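Side-chain contacts in alpha-L-rhamnosidase (Streptomyces avermitilis, PDB 3W5M), which hydrolyses terminal non-reducing alpha-L-rhamnose residues from alpha-L-rhamnosides, among them citrus flavonoids and gum arabic: residues Y182-S185 with E190-R193; F143-P148 with A155-R160; G535-A540 with Y572-G577. One frame throughout, in Å; residues are numbered along the deposited sequence.

Contact 1 of 3, residues Y182-S185 with E190-R193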
ATOM      1  N   TYR A 182      -4.724 -17.730  31.745  1.00 24.73           N
ATOM      2  CA  TYR A 182      -5.964 -18.083  32.434  1.00 24.09           C
ATOM      3  C   TYR A 182      -6.765 -19.121  31.641  1.00 24.88           C
ATOM      4  O   TYR A 182      -6.549 -19.295  30.438  1.00 27.11           O
ATOM      5  CB  TYR A 182      -6.814 -16.839  32.700  1.00 24.84           C
ATOM      6  CG  TYR A 182      -7.252 -16.141  31.435  1.00 25.12           C
ATOM      7  CD1 TYR A 182      -8.357 -16.590  30.718  1.00 24.28           C
ATOM      8  CD2 TYR A 182      -6.540 -15.053  30.932  1.00 25.99           C
ATOM      9  CE1 TYR A 182      -8.749 -15.974  29.539  1.00 26.86           C
ATOM     10  CE2 TYR A 182      -6.931 -14.421  29.757  1.00 27.66           C
ATOM     11  CZ  TYR A 182      -8.044 -14.888  29.068  1.00 26.59           C
ATOM     12  OH  TYR A 182      -8.422 -14.276  27.896  1.00 28.34           O
ATOM     13  N   ALA A 183      -7.671 -19.819  32.328  1.00 24.22           N
ATOM     14  CA  ALA A 183      -8.724 -20.607  31.672  1.00 22.42           C
ATOM     15  C   ALA A 183      -9.991 -20.380  32.497  1.00 23.44           C
ATOM     16  O   ALA A 183     -10.013 -20.651  33.696  1.00 23.04           O
ATOM     17  CB  ALA A 183      -8.358 -22.083  31.634  1.00 24.17           C
ATOM     18  N   VAL A 184     -11.015 -19.817  31.872  1.00 21.38           N
ATOM     19  CA  VAL A 184     -12.226 -19.457  32.590  1.00 21.97           C
ATOM     20  C   VAL A 184     -13.430 -20.262  32.073  1.00 24.38           C
ATOM     21  O   VAL A 184     -13.530 -20.542  30.860  1.00 24.38           O
ATOM     22  CB  VAL A 184     -12.469 -17.922  32.558  1.00 22.93           C
ATOM     23  CG1 VAL A 184     -12.407 -17.382  31.126  1.00 25.44           C
ATOM     24  CG2 VAL A 184     -13.776 -17.569  33.238  1.00 24.00           C
ATOM     25  N   SER A 185     -14.293 -20.647  33.010  1.00 22.89           N
ATOM     26  CA  SER A 185     -15.522 -21.399  32.732  1.00 24.56           C
ATOM     27  C   SER A 185     -16.737 -20.784  33.410  1.00 25.26           C
ATOM     28  O   SER A 185     -16.622 -20.109  34.439  1.00 24.10           O
ATOM     29  CB  SER A 185     -15.348 -22.861  33.149  1.00 23.05           C
ATOM     30  OG  SER A 185     -15.165 -22.982  34.552  1.00 25.96           O
ATOM     31  N   GLU A 190     -15.965 -24.272  29.751  1.00 31.72           N
ATOM     32  CA  GLU A 190     -14.906 -23.291  29.448  1.00 32.97           C
ATOM     33  C   GLU A 190     -15.366 -22.289  28.381  1.00 33.55           C
ATOM     34  O   GLU A 190     -15.951 -22.677  27.369  1.00 35.66           O
ATOM     35  CB  GLU A 190     -13.620 -24.000  28.998  1.00 35.57           C
ATOM     36  CG  GLU A 190     -12.436 -23.083  28.779  1.00 39.77           C
ATOM     37  CD  GLU A 190     -11.174 -23.852  28.421  1.00 44.72           C
ATOM     38  OE1 GLU A 190     -10.510 -24.396  29.334  1.00 48.44           O
ATOM     39  OE2 GLU A 190     -10.842 -23.913  27.220  1.00 46.30           O
ATOM     40  N   VAL A 191     -15.113 -21.004  28.602  1.00 31.61           N
ATOM     41  CA  VAL A 191     -15.530 -19.988  27.638  1.00 31.81           C
ATOM     42  C   VAL A 191     -14.352 -19.236  27.010  1.00 34.83           C
ATOM     43  O   VAL A 191     -14.529 -18.569  25.987  1.00 34.20           O
ATOM     44  CB  VAL A 191     -16.567 -19.000  28.213  1.00 30.86           C
ATOM     45  CG1 VAL A 191     -17.804 -19.750  28.697  1.00 30.72           C
ATOM     46  CG2 VAL A 191     -15.971 -18.127  29.333  1.00 26.97           C
ATOM     47  N   ALA A 192     -13.165 -19.343  27.611  1.00 32.01           N
ATOM     48  CA  ALA A 192     -11.957 -18.695  27.092  1.00 30.82           C
ATOM     49  C   ALA A 192     -10.732 -19.201  27.838  1.00 31.84           C
ATOM     50  O   ALA A 192     -10.826 -19.585  29.005  1.00 28.19           O
ATOM     51  CB  ALA A 192     -12.059 -17.181  27.251  1.00 30.74           C
ATOM     52  N   ARG A 193      -9.593 -19.178  27.157  1.00 32.55           N
ATOM     53  CA  ARG A 193      -8.290 -19.475  27.756  1.00 32.10           C
ATOM     54  C   ARG A 193      -7.164 -18.842  26.964  1.00 33.23           C
ATOM     55  O   ARG A 193      -7.324 -18.511  25.793  1.00 33.63           O
ATOM     56  CB  ARG A 193      -8.038 -20.985  27.863  1.00 34.44           C
ATOM     57  CG  ARG A 193      -7.784 -21.689  26.538  1.00 40.05           C
ATOM     58  CD  ARG A 193      -6.925 -22.948  26.697  1.00 42.26           C
ATOM     59  NE  ARG A 193      -7.529 -23.918  27.610  1.00 45.55           N
ATOM     60  CZ  ARG A 193      -7.032 -24.283  28.795  1.00 47.34           C
ATOM     61  NH1 ARG A 193      -5.881 -23.785  29.242  1.00 51.02           N
ATOM     62  NH2 ARG A 193      -7.687 -25.165  29.534  1.00 44.37           N
TER
HETATM   63  O   HOH W   1      -8.741 -15.534  25.558  1.00 37.99           O

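Contact 2 of 3, residues F143-P148 with A155-R160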
ATOM      1  N   PHE A 143      -4.049 -15.807  44.610  1.00 18.54           N
ATOM      2  CA  PHE A 143      -4.094 -16.520  45.879  1.00 19.92           C
ATOM      3  C   PHE A 143      -3.404 -15.673  46.980  1.00 21.32           C
ATOM      4  O   PHE A 143      -2.427 -14.948  46.681  1.00 21.48           O
ATOM      5  CB  PHE A 143      -3.442 -17.900  45.733  1.00 19.50           C
ATOM      6  CG  PHE A 143      -3.500 -18.710  47.003  1.00 20.33           C
ATOM      7  CD1 PHE A 143      -4.640 -19.448  47.315  1.00 19.14           C
ATOM      8  CD2 PHE A 143      -2.461 -18.642  47.939  1.00 21.89           C
ATOM      9  CE1 PHE A 143      -4.713 -20.164  48.498  1.00 19.87           C
ATOM     10  CE2 PHE A 143      -2.547 -19.336  49.142  1.00 21.54           C
ATOM     11  CZ  PHE A 143      -3.668 -20.105  49.419  1.00 23.11           C
ATOM     12  N   PRO A 144      -3.917 -15.728  48.232  1.00 21.25           N
ATOM     13  CA  PRO A 144      -3.311 -14.927  49.303  1.00 21.92           C
ATOM     14  C   PRO A 144      -1.974 -15.508  49.737  1.00 23.15           C
ATOM     15  O   PRO A 144      -1.893 -16.201  50.758  1.00 21.77           O
ATOM     16  CB  PRO A 144      -4.343 -15.007  50.443  1.00 22.71           C
ATOM     17  CG  PRO A 144      -5.093 -16.287  50.178  1.00 22.57           C
ATOM     18  CD  PRO A 144      -5.205 -16.318  48.669  1.00 22.16           C
ATOM     19  N   GLU A 145      -0.951 -15.243  48.937  1.00 24.31           N
ATOM     20  CA  GLU A 145       0.437 -15.603  49.275  1.00 25.88           C
ATOM     21  C   GLU A 145       1.304 -14.355  49.037  1.00 25.95           C
ATOM     22  O   GLU A 145       1.347 -13.821  47.928  1.00 24.29           O
ATOM     23  CB  GLU A 145       0.923 -16.799  48.444  1.00 24.57           C
ATOM     24  CG  GLU A 145       0.679 -16.672  46.949  1.00 26.39           C
ATOM     25  CD  GLU A 145       0.892 -17.970  46.167  1.00 28.11           C
ATOM     26  OE1 GLU A 145       1.397 -18.967  46.730  1.00 30.61           O
ATOM     27  OE2 GLU A 145       0.557 -17.996  44.968  1.00 29.81           O
ATOM     28  N   GLY A 146       1.945 -13.868  50.094  1.00 26.95           N
ATOM     29  CA  GLY A 146       2.779 -12.665  50.019  1.00 28.39           C
ATOM     30  C   GLY A 146       2.144 -11.441  49.350  1.00 29.53           C
ATOM     31  O   GLY A 146       1.014 -11.027  49.667  1.00 28.00           O
ATOM     32  N   GLU A 147       2.907 -10.863  48.434  1.00 28.00           N
ATOM     33  CA  GLU A 147       2.570  -9.619  47.765  1.00 30.39           C
ATOM     34  C   GLU A 147       2.625  -9.902  46.257  1.00 25.86           C
ATOM     35  O   GLU A 147       3.652  -9.688  45.600  1.00 23.54           O
ATOM     36  CB  GLU A 147       3.601  -8.566  48.178  1.00 36.62           C
ATOM     37  CG  GLU A 147       3.250  -7.144  47.817  1.00 47.73           C
ATOM     38  CD  GLU A 147       2.314  -6.504  48.832  1.00 56.38           C
ATOM     39  OE1 GLU A 147       1.197  -7.044  49.030  1.00 60.84           O
ATOM     40  OE2 GLU A 147       2.688  -5.451  49.415  1.00 60.15           O
ATOM     41  N   PRO A 148       1.534 -10.454  45.709  1.00 23.40           N
ATOM     42  CA  PRO A 148       1.615 -10.982  44.347  1.00 22.31           C
ATOM     43  C   PRO A 148       1.940  -9.963  43.251  1.00 22.94           C
ATOM     44  O   PRO A 148       2.547 -10.335  42.234  1.00 23.56           O
ATOM     45  CB  PRO A 148       0.225 -11.627  44.133  1.00 22.45           C
ATOM     46  CG  PRO A 148      -0.306 -11.839  45.522  1.00 24.75           C
ATOM     47  CD  PRO A 148       0.202 -10.669  46.307  1.00 22.70           C
ATOM     48  N   ALA A 155       3.556 -20.757  39.515  1.00 28.19           N
ATOM     49  CA  ALA A 155       2.626 -21.820  39.822  1.00 26.83           C
ATOM     50  C   ALA A 155       1.244 -21.503  39.261  1.00 26.23           C
ATOM     51  O   ALA A 155       0.998 -20.393  38.763  1.00 27.59           O
ATOM     52  CB  ALA A 155       2.573 -22.029  41.328  1.00 27.12           C
ATOM     53  N   THR A 156       0.369 -22.503  39.317  1.00 24.48           N
ATOM     54  CA  THR A 156      -1.053 -22.348  38.980  1.00 23.58           C
ATOM     55  C   THR A 156      -1.860 -22.163  40.258  1.00 20.38           C
ATOM     56  O   THR A 156      -1.575 -22.810  41.276  1.00 21.17           O
ATOM     57  CB  THR A 156      -1.532 -23.569  38.171  1.00 24.00           C
ATOM     58  OG1 THR A 156      -0.729 -23.660  36.998  1.00 27.89           O
ATOM     59  CG2 THR A 156      -3.040 -23.474  37.760  1.00 23.78           C
ATOM     60  N   ARG A 157      -2.846 -21.261  40.217  1.00 20.61           N
ATOM     61  CA  ARG A 157      -3.799 -21.082  41.322  1.00 19.80           C
ATOM     62  C   ARG A 157      -5.219 -21.204  40.758  1.00 19.51           C
ATOM     63  O   ARG A 157      -5.424 -21.019  39.558  1.00 19.86           O
ATOM     64  CB  ARG A 157      -3.601 -19.752  42.032  1.00 19.99           C
ATOM     65  CG  ARG A 157      -2.172 -19.587  42.568  1.00 21.81           C
ATOM     66  CD  ARG A 157      -1.933 -20.509  43.741  1.00 21.76           C
ATOM     67  NE  ARG A 157      -0.597 -20.381  44.339  1.00 23.29           N
ATOM     68  CZ  ARG A 157       0.338 -21.336  44.336  1.00 24.26           C
ATOM     69  NH1 ARG A 157       0.129 -22.514  43.738  1.00 22.86           N
ATOM     70  NH2 ARG A 157       1.516 -21.116  44.964  1.00 25.00           N
ATOM     71  N   TRP A 158      -6.160 -21.562  41.625  1.00 18.79           N
ATOM     72  CA  TRP A 158      -7.535 -21.851  41.201  1.00 19.89           C
ATOM     73  C   TRP A 158      -8.491 -20.923  41.944  1.00 19.71           C
ATOM     74  O   TRP A 158      -8.255 -20.593  43.131  1.00 21.41           O
ATOM     75  CB  TRP A 158      -7.844 -23.334  41.487  1.00 21.13           C
ATOM     76  CG  TRP A 158      -7.002 -24.268  40.646  1.00 22.76           C
ATOM     77  CD1 TRP A 158      -7.334 -24.802  39.432  1.00 24.27           C
ATOM     78  CD2 TRP A 158      -5.679 -24.760  40.950  1.00 23.04           C
ATOM     79  NE1 TRP A 158      -6.311 -25.591  38.964  1.00 25.29           N
ATOM     80  CE2 TRP A 158      -5.282 -25.575  39.870  1.00 23.93           C
ATOM     81  CE3 TRP A 158      -4.795 -24.581  42.034  1.00 23.42           C
ATOM     82  CZ2 TRP A 158      -4.038 -26.226  39.834  1.00 24.45           C
ATOM     83  CZ3 TRP A 158      -3.559 -25.206  41.997  1.00 23.79           C
ATOM     84  CH2 TRP A 158      -3.189 -26.023  40.901  1.00 25.65           C
ATOM     85  N   PHE A 159      -9.573 -20.521  41.271  1.00 17.91           N
ATOM     86  CA  PHE A 159     -10.500 -19.510  41.780  1.00 17.81           C
ATOM     87  C   PHE A 159     -11.923 -19.884  41.430  1.00 18.26           C
ATOM     88  O   PHE A 159     -12.171 -20.362  40.305  1.00 17.95           O
ATOM     89  CB  PHE A 159     -10.217 -18.157  41.128  1.00 18.17           C
ATOM     90  CG  PHE A 159      -8.795 -17.690  41.341  1.00 17.49           C
ATOM     91  CD1 PHE A 159      -7.790 -18.185  40.519  1.00 19.09           C
ATOM     92  CD2 PHE A 159      -8.457 -16.833  42.393  1.00 18.21           C
ATOM     93  CE1 PHE A 159      -6.460 -17.811  40.716  1.00 17.58           C
ATOM     94  CE2 PHE A 159      -7.124 -16.447  42.578  1.00 18.54           C
ATOM     95  CZ  PHE A 159      -6.144 -16.936  41.753  1.00 18.57           C
ATOM     96  N   ARG A 160     -12.822 -19.616  42.374  1.00 18.62           N
ATOM     97  CA  ARG A 160     -14.255 -19.824  42.183  1.00 19.03           C
ATOM     98  C   ARG A 160     -15.068 -18.670  42.712  1.00 19.89           C
ATOM     99  O   ARG A 160     -14.696 -18.036  43.716  1.00 21.16           O
ATOM    100  CB  ARG A 160     -14.708 -21.088  42.934  1.00 18.87           C
ATOM    101  CG  ARG A 160     -14.335 -22.405  42.267  1.00 20.38           C
ATOM    102  CD  ARG A 160     -14.738 -23.631  43.106  1.00 17.73           C
ATOM    103  NE  ARG A 160     -16.136 -23.600  43.557  1.00 19.49           N
ATOM    104  CZ  ARG A 160     -17.155 -24.119  42.882  1.00 18.63           C
ATOM    105  NH1 ARG A 160     -16.956 -24.722  41.722  1.00 19.06           N
ATOM    106  NH2 ARG A 160     -18.389 -24.053  43.390  1.00 19.60           N
TER

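Contact 3 of 3, residues G535-A540 with Y572-G577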
ATOM      1  N   GLY A 535      -2.180 -29.743   1.161  1.00 35.54           N
ATOM      2  CA  GLY A 535      -3.247 -28.988   0.513  1.00 31.43           C
ATOM      3  C   GLY A 535      -4.011 -28.075   1.461  1.00 30.67           C
ATOM      4  O   GLY A 535      -4.945 -27.388   1.033  1.00 29.49           O
ATOM      5  N   THR A 536      -3.618 -28.058   2.736  1.00 29.10           N
ATOM      6  CA  THR A 536      -4.171 -27.097   3.720  1.00 27.77           C
ATOM      7  C   THR A 536      -3.410 -25.767   3.589  1.00 26.61           C
ATOM      8  O   THR A 536      -2.258 -25.762   3.126  1.00 23.83           O
ATOM      9  CB  THR A 536      -4.045 -27.580   5.182  1.00 28.06           C
ATOM     10  OG1 THR A 536      -2.674 -27.804   5.498  1.00 30.54           O
ATOM     11  CG2 THR A 536      -4.862 -28.867   5.437  1.00 28.86           C
ATOM     12  N   ILE A 537      -4.038 -24.663   4.011  1.00 25.23           N
ATOM     13  CA  ILE A 537      -3.372 -23.353   3.942  1.00 24.62           C
ATOM     14  C   ILE A 537      -2.242 -23.188   4.949  1.00 24.61           C
ATOM     15  O   ILE A 537      -2.284 -23.719   6.073  1.00 23.26           O
ATOM     16  CB  ILE A 537      -4.353 -22.161   4.039  1.00 24.13           C
ATOM     17  CG1 ILE A 537      -5.055 -22.122   5.411  1.00 23.25           C
ATOM     18  CG2 ILE A 537      -5.328 -22.205   2.871  1.00 23.95           C
ATOM     19  CD1 ILE A 537      -5.677 -20.772   5.766  1.00 24.37           C
ATOM     20  N   TYR A 538      -1.193 -22.496   4.507  1.00 23.13           N
ATOM     21  CA  TYR A 538      -0.054 -22.189   5.337  1.00 24.04           C
ATOM     22  C   TYR A 538      -0.125 -20.713   5.677  1.00 24.71           C
ATOM     23  O   TYR A 538      -0.171 -19.882   4.762  1.00 25.07           O
ATOM     24  CB  TYR A 538       1.249 -22.462   4.560  1.00 25.41           C
ATOM     25  CG  TYR A 538       2.509 -22.051   5.300  1.00 26.92           C
ATOM     26  CD1 TYR A 538       3.042 -22.844   6.316  1.00 27.03           C
ATOM     27  CD2 TYR A 538       3.177 -20.870   4.983  1.00 27.02           C
ATOM     28  CE1 TYR A 538       4.205 -22.475   6.997  1.00 28.50           C
ATOM     29  CE2 TYR A 538       4.345 -20.500   5.648  1.00 28.79           C
ATOM     30  CZ  TYR A 538       4.858 -21.306   6.654  1.00 28.89           C
ATOM     31  OH  TYR A 538       6.029 -20.940   7.307  1.00 29.76           O
ATOM     32  N   THR A 539      -0.112 -20.394   6.969  1.00 24.92           N
ATOM     33  CA  THR A 539      -0.279 -19.003   7.419  1.00 26.87           C
ATOM     34  C   THR A 539       0.814 -18.555   8.390  1.00 24.62           C
ATOM     35  O   THR A 539       0.807 -17.419   8.829  1.00 23.59           O
ATOM     36  CB  THR A 539      -1.650 -18.756   8.113  1.00 27.57           C
ATOM     37  OG1 THR A 539      -1.825 -19.699   9.169  1.00 28.55           O
ATOM     38  CG2 THR A 539      -2.808 -18.857   7.144  1.00 27.61           C
ATOM     39  N   ALA A 540       1.763 -19.432   8.724  1.00 25.94           N
ATOM     40  CA  ALA A 540       2.802 -19.077   9.700  1.00 24.03           C
ATOM     41  C   ALA A 540       3.599 -17.808   9.332  1.00 23.17           C
ATOM     42  O   ALA A 540       4.028 -17.042  10.215  1.00 23.67           O
ATOM     43  CB  ALA A 540       3.741 -20.252   9.923  1.00 25.56           C
ATOM     44  N   TYR A 572      -5.111 -18.195  -1.749  1.00 20.06           N
ATOM     45  CA  TYR A 572      -6.031 -19.254  -1.288  1.00 20.38           C
ATOM     46  C   TYR A 572      -6.911 -18.744  -0.161  1.00 20.69           C
ATOM     47  O   TYR A 572      -6.448 -17.990   0.705  1.00 20.27           O
ATOM     48  CB  TYR A 572      -5.236 -20.459  -0.809  1.00 22.53           C
ATOM     49  CG  TYR A 572      -4.224 -20.961  -1.827  1.00 24.00           C
ATOM     50  CD1 TYR A 572      -4.597 -21.866  -2.810  1.00 25.75           C
ATOM     51  CD2 TYR A 572      -2.885 -20.531  -1.791  1.00 24.73           C
ATOM     52  CE1 TYR A 572      -3.684 -22.317  -3.750  1.00 26.07           C
ATOM     53  CE2 TYR A 572      -1.966 -20.975  -2.726  1.00 26.34           C
ATOM     54  CZ  TYR A 572      -2.374 -21.873  -3.693  1.00 26.76           C
ATOM     55  OH  TYR A 572      -1.469 -22.330  -4.618  1.00 28.03           O
ATOM     56  N   VAL A 573      -8.174 -19.178  -0.179  1.00 20.07           N
ATOM     57  CA  VAL A 573      -9.136 -18.880   0.885  1.00 21.92           C
ATOM     58  C   VAL A 573      -9.613 -20.197   1.505  1.00 21.89           C
ATOM     59  O   VAL A 573     -10.147 -21.057   0.794  1.00 22.40           O
ATOM     60  CB  VAL A 573     -10.331 -18.084   0.350  1.00 21.95           C
ATOM     61  CG1 VAL A 573     -11.264 -17.679   1.500  1.00 24.54           C
ATOM     62  CG2 VAL A 573      -9.835 -16.854  -0.399  1.00 22.03           C
ATOM     63  N   GLU A 574      -9.412 -20.333   2.813  1.00 21.94           N
ATOM     64  CA  GLU A 574      -9.937 -21.447   3.605  1.00 24.11           C
ATOM     65  C   GLU A 574     -11.282 -21.080   4.225  1.00 24.24           C
ATOM     66  O   GLU A 574     -11.404 -20.081   4.926  1.00 23.49           O
ATOM     67  CB  GLU A 574      -8.977 -21.785   4.716  1.00 24.48           C
ATOM     68  CG  GLU A 574      -9.444 -22.919   5.620  1.00 28.06           C
ATOM     69  CD  GLU A 574      -8.768 -22.875   6.986  1.00 29.47           C
ATOM     70  OE1 GLU A 574      -9.218 -22.118   7.905  1.00 32.95           O
ATOM     71  OE2 GLU A 574      -7.792 -23.622   7.164  1.00 29.87           O
ATOM     72  N   VAL A 575     -12.273 -21.911   3.972  1.00 22.98           N
ATOM     73  CA  VAL A 575     -13.665 -21.625   4.338  1.00 24.19           C
ATOM     74  C   VAL A 575     -14.046 -22.714   5.343  1.00 25.83           C
ATOM     75  O   VAL A 575     -13.965 -23.906   5.011  1.00 22.05           O
ATOM     76  CB  VAL A 575     -14.571 -21.700   3.089  1.00 24.60           C
ATOM     77  CG1 VAL A 575     -16.024 -21.396   3.428  1.00 25.40           C
ATOM     78  CG2 VAL A 575     -14.079 -20.737   2.016  1.00 25.87           C
ATOM     79  N   THR A 576     -14.381 -22.318   6.580  1.00 25.46           N
ATOM     80  CA  THR A 576     -14.931 -23.244   7.575  1.00 28.20           C
ATOM     81  C   THR A 576     -16.313 -22.754   8.044  1.00 28.12           C
ATOM     82  O   THR A 576     -16.603 -21.559   7.996  1.00 27.31           O
ATOM     83  CB  THR A 576     -13.998 -23.423   8.767  1.00 30.28           C
ATOM     84  OG1 THR A 576     -13.791 -22.164   9.388  1.00 34.71           O
ATOM     85  CG2 THR A 576     -12.631 -23.987   8.321  1.00 33.04           C
ATOM     86  N   GLY A 577     -17.174 -23.671   8.478  1.00 29.15           N
ATOM     87  CA  GLY A 577     -18.531 -23.299   8.902  1.00 25.06           C
ATOM     88  C   GLY A 577     -19.552 -23.080   7.811  1.00 28.51           C
ATOM     89  O   GLY A 577     -20.695 -22.685   8.112  1.00 26.24           O
TER
HETATM   90  O   HOH W   2      -6.772 -25.342   5.326  1.00 33.34           O

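Contact 1 of 3, residues Y182-S185 with E190-R193
Val184 faces two residues of 190-193 at once, Val191 and Ala192. The N-H of Val184 gives a straight hydrogen bond to Ala192 O (2.9 Å from N, 171° at the hydrogen), met nearly head-on to the carbonyl. Val184 O takes the N-H of Val191 at 2.8 Å from N, and a weak second bond comes from Ala192 N. CA-H...O contacts add to these, such as Arg193 CA to Tyr182 O.

The apolar contacts are made by Val184 and Tyr182. Val184 CG1, set between the backbone N and the carbonyl carbon (chi1 52°), lies 3.9 Å from Ala192 CB and also meets Val191 CG2. Tyr182 CE1 approaches Ala192 CB at 4.2 Å. Beyond them Val184 packs on Leu174 and Ile176 of strand 171-179, and Ala192 on Ile209.

On the face that carries Ala183, Ser185, Glu190 and Arg193, the guanidinium of Arg193 lies over Ala183, whose CB sits 3.6 Å from its plane and toward its rim. Within 190-193, Arg193 NH2 forms a salt bridge with Glu190 OE1 (2.9 Å); as a hydrogen bond it is weak and bent. Ser185 OG bonds to Arg269.

One water joins the strands at the tyrosine end. It is 2.7 Å from Tyr182 OH and donates a weak bond to Arg193 O.

The strands run antiparallel, and their register slips by one residue after Val184. This is a classic beta bulge in a hairpin, at the border of one sheet of the CBM67 beta-sandwich.

Contact 2 of 3, residues F143-P148 with A155-R160
The Arg157 guanidinium presents an edge to Glu145, whose CD lies in its plane. Phe143 CB lies near the guanidinium plane too, but farther round, out beyond NE. The carboxylate is turned 47° from the guanidinium. The Phe143 ring has Pro144 CD over one face, toward the rim, and Glu145 CB at its edge. Arg157 CD approaches this ring obliquely, and the ring and guanidinium planes are 76° apart. The Phe159 ring turns its edge to Phe143 N, with CZ 3.7 Å away.

Arg157 grips Glu145 side-on through two nitrogens. NH2 bonds to the syn lone pair of Glu145 OE1 at 2.8 Å. NE reaches Glu145 OE2 at 2.7 Å, from above the carboxylate plane. The two side chains come from opposite directions. The Arg157 chain bends at chi2 (-71°), which lays CD 3.6 Å from Phe143 CB.

Two further bonds hold the pair. Arg157 NH1 donates to Thr156 O at 3.0 Å, so all three guanidinium nitrogens are engaged. Trp142 NE1 donates to Glu145 OE2, which therefore accepts two hydrogen bonds.

The contact ties the loop 143-148 to strand 156-165 of CBM67. Its chemistry is a two-bond salt bridge beside aromatic and aliphatic carbon. The bridge probably keeps both groups charged, and the extra bonds from Trp142 and to Thr156 probably limit their rotation.

Contact 3 of 3, residues G535-A540 with Y572-G577
Ile537 carries the apolar part of this contact, set against Glu574 and Tyr572 of strand 572-576. It crosses Glu574 at about a right angle. Its CD1 lies 3.6 Å from Glu574 CB, against the aliphatic base of the acid. Its CG2 meets Tyr572 CB at 4.1 Å, while the tyrosine ring leads away. The CG1 branch stands between the backbone N and the carbonyl carbon (chi1 64°), and this brings it within 3.6 Å of Glu574 OE2. Arg526 and Ala528 of strand 522-528 and Leu531 also touch Ile537.

The polar link across the contact is a single water. It accepts the N-H of Ile537 at 3.1 Å and donates to Glu574 OE2 at 2.7 Å. The other carboxylate oxygen, OE1, forms a salt bridge with Arg526 NE on the neighbouring strand.

With an alanine in place of Ile537, a gap would probably open beside Glu574 CB and Tyr572 CB, and Glu574 OE2 would probably lose the packing of CG1 and CD1.

The short 537-538 segment thus packs against the large sheet of the concanavalin-like domain without a direct hydrogen bond to 572-577. The buried acid has polar partners for both oxygens, and Arg526 probably helps to keep it ionised beside the isoleucine.

Along the chain the order is contact 2, contact 1 and, far later, contact 3. Contacts 1 and 2 both reach the same antiparallel sheet of CBM67. There strand 189-193 forms a border, and strands 181-186 and 218-227 lie between it and strand 156-165. The centres of contacts 1 and 2 are about 17 Å apart, their nearest atoms about 7 Å. Contact 2 has Arg157 about 7 Å from the calcium ligand Asn228, side chain to side chain. Contact 3, in the concanavalin-like domain, lies about 26 Å from contact 1 and about 40 Å from contact 2, centre to centre. Contacts 1 and 2 thus belong to the rhamnose-binding module, and contact 3 is packing in a separate beta domain.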